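Particle-associated lyase (Acinetobacter bacteriophage AP22, PDB 4Y9V) probably cleaves the capsular polysaccharide of Acinetobacter baumannii as a lyase, acting as the trimeric tailspike of the phage particle. Local coordinates at residues Y550-L563 / T613-I625. Residues are numbered along the deposited sequence; the frame is centred on the assembly and turned at random.
Sequences YSKAPNVIVSVGNL and TFNLYWESGIREI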
ATOM      1  N   TYR A 550      27.515  18.718   4.765  1.00  5.25           N
ATOM      2  CA  TYR A 550      27.146  18.240   6.102  1.00  5.28           C
ATOM      3  C   TYR A 550      26.846  19.420   7.041  1.00  5.45           C
ATOM      4  O   TYR A 550      27.231  20.551   6.806  1.00  6.59           O
ATOM      5  CB  TYR A 550      28.314  17.384   6.654  1.00  5.28           C
ATOM      6  CG  TYR A 550      28.548  16.139   5.818  1.00  5.16           C
ATOM      7  CD1 TYR A 550      27.749  15.043   5.985  1.00  5.34           C
ATOM      8  CD2 TYR A 550      29.530  16.087   4.840  1.00  5.37           C
ATOM      9  CE1 TYR A 550      27.902  13.886   5.218  1.00  5.35           C
ATOM     10  CE2 TYR A 550      29.704  14.949   4.065  1.00  5.53           C
ATOM     11  CZ  TYR A 550      28.865  13.877   4.254  1.00  5.30           C
ATOM     12  OH  TYR A 550      29.064  12.772   3.420  1.00  5.70           O
ATOM     13  N   SER A 551      26.222  19.099   8.179  1.00  5.28           N
ATOM     14  CA  SER A 551      26.005  20.125   9.185  1.00  6.00           C
ATOM     15  C   SER A 551      27.277  20.508   9.919  1.00  6.14           C
ATOM     16  O   SER A 551      27.339  21.572  10.534  1.00  7.32           O
ATOM     17  CB  SER A 551      24.964  19.706  10.214  1.00  5.79           C
ATOM     18  OG  SER A 551      25.446  18.557  10.920  1.00  6.66           O
ATOM     19  N   LYS A 552      28.270  19.617   9.907  1.00  7.05           N
ATOM     20  CA  LYS A 552      29.500  19.764  10.668  1.00  8.86           C
ATOM     21  C   LYS A 552      30.548  18.942   9.892  1.00  8.03           C
ATOM     22  O   LYS A 552      30.244  18.152   9.020  1.00  7.26           O
ATOM     23  CB  LYS A 552      29.361  19.338  12.086  1.00 11.15           C
ATOM     24  CG  LYS A 552      29.000  17.866  12.163  1.00 11.71           C
ATOM     25  CD  LYS A 552      28.941  17.779  13.666  1.00 18.11           C
ATOM     26  CE  LYS A 552      28.554  16.454  14.039  1.00 22.82           C
ATOM     27  NZ  LYS A 552      28.278  16.419  15.536  1.00 20.19           N
ATOM     28  N   ALA A 553      31.830  19.131  10.238  1.00  9.01           N
ATOM     29  CA  ALA A 553      32.878  18.396   9.553  1.00  8.05           C
ATOM     30  C   ALA A 553      32.583  16.901   9.634  1.00  6.89           C
ATOM     31  O   ALA A 553      32.393  16.366  10.743  1.00  7.90           O
ATOM     32  CB  ALA A 553      34.222  18.726  10.184  1.00  9.92           C
ATOM     33  N   PRO A 554      32.598  16.202   8.501  1.00  6.21           N
ATOM     34  CA  PRO A 554      32.272  14.786   8.512  1.00  5.89           C
ATOM     35  C   PRO A 554      33.460  13.928   8.959  1.00  5.72           C
ATOM     36  O   PRO A 554      34.611  14.375   9.033  1.00  6.45           O
ATOM     37  CB  PRO A 554      31.887  14.496   7.070  1.00  6.28           C
ATOM     38  CG  PRO A 554      32.756  15.471   6.284  1.00  6.31           C
ATOM     39  CD  PRO A 554      32.718  16.727   7.130  1.00  6.61           C
ATOM     40  N   ASN A 555      33.176  12.660   9.185  1.00  5.44           N
ATOM     41  CA  ASN A 555      34.240  11.661   9.232  1.00  5.49           C
ATOM     42  C   ASN A 555      34.811  11.521   7.808  1.00  5.56           C
ATOM     43  O   ASN A 555      34.049  11.586   6.834  1.00  6.23           O
ATOM     44  CB  ASN A 555      33.687  10.318   9.681  1.00  5.90           C
ATOM     45  CG  ASN A 555      32.947  10.356  10.970  1.00  6.17           C
ATOM     46  OD1 ASN A 555      33.319  11.067  11.913  1.00 10.15           O
ATOM     47  ND2 ASN A 555      31.886   9.593  11.068  1.00  8.25           N
ATOM     48  N   VAL A 556      36.128  11.313   7.709  1.00  5.41           N
ATOM     49  CA  VAL A 556      36.775  11.194   6.425  1.00  5.34           C
ATOM     50  C   VAL A 556      37.762  10.027   6.467  1.00  5.49           C
ATOM     51  O   VAL A 556      38.616   9.981   7.356  1.00  6.65           O
ATOM     52  CB  VAL A 556      37.526  12.461   5.989  1.00  5.98           C
ATOM     53  CG1 VAL A 556      38.068  12.305   4.582  1.00  6.86           C
ATOM     54  CG2 VAL A 556      36.615  13.698   6.108  1.00  7.09           C
ATOM     55  N   ILE A 557      37.700   9.144   5.483  0.64  5.82           N
ATOM     56  CA  ILE A 557      38.655   8.076   5.237  0.64  5.75           C
ATOM     57  C   ILE A 557      39.400   8.368   3.932  0.64  5.76           C
ATOM     58  O   ILE A 557      38.693   8.628   2.956  0.64  6.97           O
ATOM     59  CB  ILE A 557      37.938   6.723   5.143  0.64  8.83           C
ATOM     60  CG1 ILE A 557      37.161   6.379   6.388  0.64 11.50           C
ATOM     61  CG2 ILE A 557      38.959   5.637   4.816  0.64  9.29           C
ATOM     62  CD1 ILE A 557      37.947   6.286   7.635  0.64 14.36           C
ATOM     63  N   VAL A 558      40.732   8.348   3.923  0.62  5.42           N
ATOM     64  CA  VAL A 558      41.545   8.507   2.706  0.62  5.21           C
ATOM     65  C   VAL A 558      42.423   7.256   2.539  0.62  4.77           C
ATOM     66  O   VAL A 558      43.035   6.804   3.505  0.62  6.24           O
ATOM     67  CB  VAL A 558      42.404   9.772   2.765  0.62  5.99           C
ATOM     68  CG1 VAL A 558      43.357   9.815   1.563  0.62  5.56           C
ATOM     69  CG2 VAL A 558      41.486  10.967   2.854  0.62  6.50           C
ATOM     70  N   SER A 559      42.507   6.731   1.315  0.69  4.90           N
ATOM     71  CA  SER A 559      43.355   5.621   0.941  0.69  4.98           C
ATOM     72  C   SER A 559      44.102   5.923  -0.357  0.69  4.68           C
ATOM     73  O   SER A 559      43.685   6.809  -1.108  0.69  6.25           O
ATOM     74  CB  SER A 559      42.492   4.372   0.764  0.69  6.30           C
ATOM     75  OG  SER A 559      43.188   3.139   0.646  0.69  9.01           O
ATOM     76  N   VAL A 560      45.178   5.211  -0.618  1.00  5.20           N
ATOM     77  CA  VAL A 560      46.010   5.392  -1.815  1.00  5.66           C
ATOM     78  C   VAL A 560      46.040   4.085  -2.591  1.00  5.41           C
ATOM     79  O   VAL A 560      46.084   2.987  -2.011  1.00  7.67           O
ATOM     80  CB  VAL A 560      47.406   5.894  -1.390  1.00  6.57           C
ATOM     81  CG1 VAL A 560      48.174   4.955  -0.514  1.00  8.86           C
ATOM     82  CG2 VAL A 560      48.235   6.296  -2.597  1.00  9.06           C
ATOM     83  N   GLY A 561      46.043   4.171  -3.918  1.00  5.14           N
ATOM     84  CA  GLY A 561      46.065   2.971  -4.707  1.00  5.46           C
ATOM     85  C   GLY A 561      46.441   3.198  -6.142  1.00  5.27           C
ATOM     86  O   GLY A 561      46.558   4.318  -6.650  1.00  5.52           O
ATOM     87  N   ASN A 562      46.616   2.071  -6.831  1.00  5.42           N
ATOM     88  CA  ASN A 562      47.049   2.041  -8.216  1.00  5.47           C
ATOM     89  C   ASN A 562      45.927   2.453  -9.162  1.00  5.44           C
ATOM     90  O   ASN A 562      44.733   2.406  -8.836  1.00  6.68           O
ATOM     91  CB  ASN A 562      47.526   0.625  -8.498  1.00  6.72           C
ATOM     92  CG  ASN A 562      48.423   0.475  -9.703  1.00  7.30           C
ATOM     93  OD1 ASN A 562      48.821   1.438 -10.361  1.00  8.07           O
ATOM     94  ND2 ASN A 562      48.794  -0.776  -9.920  1.00  8.91           N
ATOM     95  N   LEU A 563      46.336   2.854 -10.363  1.00  5.78           N
ATOM     96  CA  LEU A 563      45.446   3.149 -11.461  1.00  5.76           C
ATOM     97  C   LEU A 563      44.882   1.876 -12.103  1.00  5.79           C
ATOM     98  O   LEU A 563      45.615   0.877 -12.244  1.00  6.26           O
ATOM     99  CB  LEU A 563      46.211   3.885 -12.587  1.00  5.92           C
ATOM    100  CG  LEU A 563      46.871   5.205 -12.202  1.00  6.50           C
ATOM    101  CD1 LEU A 563      47.676   5.700 -13.385  1.00  7.85           C
ATOM    102  CD2 LEU A 563      45.867   6.233 -11.719  1.00  8.19           C
ATOM    103  N   THR A 613      52.220   8.875 -10.981  1.00  7.19           N
ATOM    104  CA  THR A 613      50.785   9.141 -11.055  1.00  6.62           C
ATOM    105  C   THR A 613      50.031   7.979 -10.432  1.00  6.31           C
ATOM    106  O   THR A 613      50.302   6.793 -10.750  1.00  7.08           O
ATOM    107  CB  THR A 613      50.351   9.360 -12.526  1.00  6.61           C
ATOM    108  OG1 THR A 613      51.073  10.465 -13.065  1.00  7.41           O
ATOM    109  CG2 THR A 613      48.867   9.602 -12.639  1.00  7.59           C
ATOM    110  N   PHE A 614      49.085   8.284  -9.536  1.00  6.06           N
ATOM    111  CA  PHE A 614      48.363   7.249  -8.794  1.00  6.17           C
ATOM    112  C   PHE A 614      47.075   7.849  -8.268  1.00  5.58           C
ATOM    113  O   PHE A 614      46.834   9.049  -8.403  1.00  6.67           O
ATOM    114  CB  PHE A 614      49.260   6.630  -7.713  1.00  6.93           C
ATOM    115  CG  PHE A 614      49.803   7.684  -6.734  1.00  7.03           C
ATOM    116  CD1 PHE A 614      49.088   8.015  -5.612  1.00  8.23           C
ATOM    117  CD2 PHE A 614      51.010   8.293  -6.988  1.00  7.77           C
ATOM    118  CE1 PHE A 614      49.580   8.989  -4.747  1.00  9.60           C
ATOM    119  CE2 PHE A 614      51.503   9.256  -6.128  1.00  8.71           C
ATOM    120  CZ  PHE A 614      50.782   9.600  -5.002  1.00  9.00           C
ATOM    121  N   ASN A 615      46.253   7.013  -7.654  1.00  5.31           N
ATOM    122  CA  ASN A 615      44.961   7.460  -7.123  1.00  5.19           C
ATOM    123  C   ASN A 615      44.980   7.688  -5.622  1.00  4.91           C
ATOM    124  O   ASN A 615      45.570   6.917  -4.853  1.00  5.43           O
ATOM    125  CB  ASN A 615      43.900   6.409  -7.426  1.00  5.27           C
ATOM    126  CG  ASN A 615      43.443   6.433  -8.869  1.00  5.29           C
ATOM    127  OD1 ASN A 615      43.363   7.491  -9.485  1.00  6.27           O
ATOM    128  ND2 ASN A 615      43.118   5.237  -9.371  1.00  6.11           N
ATOM    129  N   LEU A 616      44.230   8.709  -5.225  1.00  4.94           N
ATOM    130  CA  LEU A 616      43.771   8.889  -3.864  1.00  5.18           C
ATOM    131  C   LEU A 616      42.249   8.690  -3.861  1.00  5.22           C
ATOM    132  O   LEU A 616      41.553   9.143  -4.744  1.00  7.71           O
ATOM    133  CB  LEU A 616      44.146  10.254  -3.286  1.00  5.64           C
ATOM    134  CG  LEU A 616      45.624  10.419  -3.031  1.00  7.71           C
ATOM    135  CD1 LEU A 616      46.000  11.840  -2.744  1.00  7.89           C
ATOM    136  CD2 LEU A 616      45.993   9.582  -1.771  1.00 19.07           C
ATOM    137  N   TYR A 617      41.777   8.013  -2.827  1.00  5.13           N
ATOM    138  CA  TYR A 617      40.369   7.722  -2.633  1.00  5.32           C
ATOM    139  C   TYR A 617      39.925   8.333  -1.324  1.00  5.24           C
ATOM    140  O   TYR A 617      40.702   8.433  -0.365  1.00  6.06           O
ATOM    141  CB  TYR A 617      40.124   6.222  -2.602  1.00  5.53           C
ATOM    142  CG  TYR A 617      40.552   5.516  -3.847  1.00  5.56           C
ATOM    143  CD1 TYR A 617      39.705   5.454  -4.939  1.00  5.49           C
ATOM    144  CD2 TYR A 617      41.797   4.890  -3.953  1.00  5.99           C
ATOM    145  CE1 TYR A 617      40.070   4.795  -6.108  1.00  5.64           C
ATOM    146  CE2 TYR A 617      42.162   4.215  -5.104  1.00  6.04           C
ATOM    147  CZ  TYR A 617      41.295   4.140  -6.181  1.00  5.65           C
ATOM    148  OH  TYR A 617      41.692   3.442  -7.280  1.00  6.10           O
ATOM    149  N   TRP A 618      38.638   8.684  -1.237  1.00  5.45           N
ATOM    150  CA  TRP A 618      38.104   9.271  -0.038  1.00  5.61           C
ATOM    151  C   TRP A 618      36.650   8.835   0.149  1.00  5.09           C
ATOM    152  O   TRP A 618      35.939   8.547  -0.815  1.00  5.24           O
ATOM    153  CB  TRP A 618      38.219  10.830  -0.059  1.00  6.24           C
ATOM    154  CG  TRP A 618      37.462  11.425  -1.218  1.00  6.26           C
ATOM    155  CD1 TRP A 618      37.896  11.608  -2.501  1.00  6.47           C
ATOM    156  CD2 TRP A 618      36.094  11.819  -1.205  1.00  6.14           C
ATOM    157  NE1 TRP A 618      36.907  12.104  -3.293  1.00  7.12           N
ATOM    158  CE2 TRP A 618      35.771  12.252  -2.502  1.00  6.53           C
ATOM    159  CE3 TRP A 618      35.078  11.882  -0.221  1.00  6.30           C
ATOM    160  CZ2 TRP A 618      34.493  12.718  -2.849  1.00  7.58           C
ATOM    161  CZ3 TRP A 618      33.830  12.326  -0.575  1.00  7.34           C
ATOM    162  CH2 TRP A 618      33.538  12.758  -1.866  1.00  8.05           C
ATOM    163  N   GLU A 619      36.244   8.865   1.416  0.60  5.42           N
ATOM    164  CA  GLU A 619      34.863   8.648   1.805  0.60  5.02           C
ATOM    165  C   GLU A 619      34.531   9.570   2.966  0.60  5.01           C
ATOM    166  O   GLU A 619      35.342   9.697   3.889  0.60  6.99           O
ATOM    167  CB  GLU A 619      34.642   7.183   2.221  0.60  6.40           C
ATOM    168  CG  GLU A 619      33.183   6.866   2.489  0.60  8.62           C
ATOM    169  CD  GLU A 619      32.939   5.417   2.711  0.60 13.02           C
ATOM    170  OE1 GLU A 619      32.287   5.181   3.787  0.60 21.72           O
ATOM    171  OE2 GLU A 619      33.371   4.563   1.926  0.60 21.37           O
ATOM    172  N   SER A 620      33.363  10.192   2.924  1.00  5.40           N
ATOM    173  CA  SER A 620      32.890  11.038   4.002  1.00  5.40           C
ATOM    174  C   SER A 620      31.550  10.513   4.519  1.00  5.32           C
ATOM    175  O   SER A 620      30.776   9.906   3.769  1.00  6.06           O
ATOM    176  CB  SER A 620      32.706  12.462   3.515  1.00  6.06           C
ATOM    177  OG  SER A 620      31.764  12.581   2.462  1.00  5.87           O
ATOM    178  N   GLY A 621      31.233  10.826   5.766  1.00  5.67           N
ATOM    179  CA  GLY A 621      29.927  10.476   6.311  1.00  5.45           C
ATOM    180  C   GLY A 621      29.835  10.908   7.761  1.00  4.92           C
ATOM    181  O   GLY A 621      30.834  11.254   8.377  1.00  5.21           O
ATOM    182  N   ILE A 622      28.605  10.832   8.308  1.00  5.11           N
ATOM    183  CA  ILE A 622      28.383  11.033   9.749  1.00  5.01           C
ATOM    184  C   ILE A 622      27.372   9.969  10.193  1.00  5.05           C
ATOM    185  O   ILE A 622      26.327   9.820   9.547  1.00  5.55           O
ATOM    186  CB  ILE A 622      27.882  12.451  10.077  1.00  5.22           C
ATOM    187  CG1 ILE A 622      28.930  13.477   9.678  1.00  5.84           C
ATOM    188  CG2 ILE A 622      27.496  12.535  11.545  1.00  6.54           C
ATOM    189  CD1 ILE A 622      28.495  14.932   9.813  1.00  6.67           C
ATOM    190  N   ARG A 623      27.682   9.234  11.248  0.57  5.48           N
ATOM    191  CA  ARG A 623      26.854   8.178  11.824  0.57  5.60           C
ATOM    192  C   ARG A 623      26.888   8.245  13.344  0.57  5.49           C
ATOM    193  O   ARG A 623      27.756   7.642  13.986  0.57  7.84           O
ATOM    194  CB  ARG A 623      27.303   6.771  11.399  0.57  6.61           C
ATOM    195  CG  ARG A 623      27.325   6.556   9.905  0.57  6.94           C
ATOM    196  CD  ARG A 623      25.984   6.508   9.231  0.57  7.30           C
ATOM    197  NE  ARG A 623      25.207   5.322   9.615  0.57  7.86           N
ATOM    198  CZ  ARG A 623      24.185   4.814   8.946  0.57  8.10           C
ATOM    199  NH1 ARG A 623      23.575   3.726   9.374  0.57 16.51           N
ATOM    200  NH2 ARG A 623      23.790   5.370   7.836  0.57  9.34           N
ATOM    201  N   GLU A 624      25.982   8.978  13.972  1.00  6.31           N
ATOM    202  CA  GLU A 624      26.047   9.235  15.426  1.00  6.46           C
ATOM    203  C   GLU A 624      24.971   8.532  16.238  1.00  7.81           C
ATOM    204  O   GLU A 624      24.902   8.728  17.485  1.00 10.01           O
ATOM    205  CB  GLU A 624      25.909  10.730  15.701  1.00  6.87           C
ATOM    206  CG  GLU A 624      27.008  11.559  15.092  1.00  7.71           C
ATOM    207  CD  GLU A 624      26.756  13.049  15.053  1.00  8.26           C
ATOM    208  OE1 GLU A 624      25.603  13.499  14.829  1.00  8.20           O
ATOM    209  OE2 GLU A 624      27.764  13.787  15.126  1.00 14.32           O
ATOM    210  N   ILE A 625      24.080   7.790  15.659  0.70  8.37           N
ATOM    211  CA  ILE A 625      23.023   7.113  16.458  0.70  6.92           C
ATOM    212  C   ILE A 625      22.786   5.757  15.834  0.70  6.70           C
ATOM    213  O   ILE A 625      23.143   5.541  14.668  0.70  7.89           O
ATOM    214  CB  ILE A 625      21.763   7.952  16.470  0.70  6.90           C
ATOM    215  CG1 ILE A 625      20.739   7.429  17.472  0.70  7.44           C
ATOM    216  CG2 ILE A 625      21.196   8.118  15.109  0.70  7.74           C
ATOM    217  CD1 ILE A 625      19.555   8.363  17.662  0.70  7.92           C
ATOM    218  OXT ILE A 625      22.194   4.901  16.565  0.70  7.60           O
TER
HETATM  219  O   HOH W   1      25.152  16.185  15.253  1.00 11.96           O
HETATM  220  O   HOH W   2      29.752   9.998  13.211  0.60  6.05           O
HETATM  221  O   HOH W   3      30.023   9.318  12.730  0.40  7.02           O
HETATM  222  O   HOH W   4      43.428   1.347  -6.577  1.00  6.10           O
HETATM  223  O   HOH W   5      49.481   4.080  -9.983  0.70 12.24           O
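The ring of Y550 has P554 CB 3.6 Å above one face, offset toward the rim, while G621 CA and I622 CD1 approach it obliquely. At the ring's edge S620 OG donates a hydrogen bond to Y550 OH (2.9 Å); that hydroxyl is also bonded to the M522 carbonyl and to Q524. S620 OG, set between its own backbone N and carbonyl carbon (chi1 60°), sits as well in the plane of the W618 ring, at its edge. I622 CD1 lies 3.9 Å from Y550 CD1 and also touches K552 CG. Farther along, the edge of the Y617 ring faces S559 O and G561 N, where glycine lets CE2 come close to the strand; V560 CG2 meets F614 CD1 obliquely at 3.6 Å.

Eight backbone hydrogen bonds join the strands, from N555–G621 to G561–N615. Beyond the N555 end, K552, extended past CG, brings NZ 2.7 Å from E624 OE2, on the syn side of that oxygen, in a salt bridge; E624 OE1 is held by T519 N.

V556, V558, L616 and W618 point to one face of the sheet, where strands 586-594 and 597-604 pack on V556 and V558, 597-604 also on L616, and W618 rests on L546. N555, I557, S559, Y617 and E619 point to the other, toward the neighbouring subunits: I557 packs on its copies, and S559 OG accepts from V558 N of the third subunit. With strand 518-531 on the far side of 613-623, this antiparallel pairing is consistent with an Ig-like beta-sandwich near the C-terminus, and here it helps build the tailspike trimer.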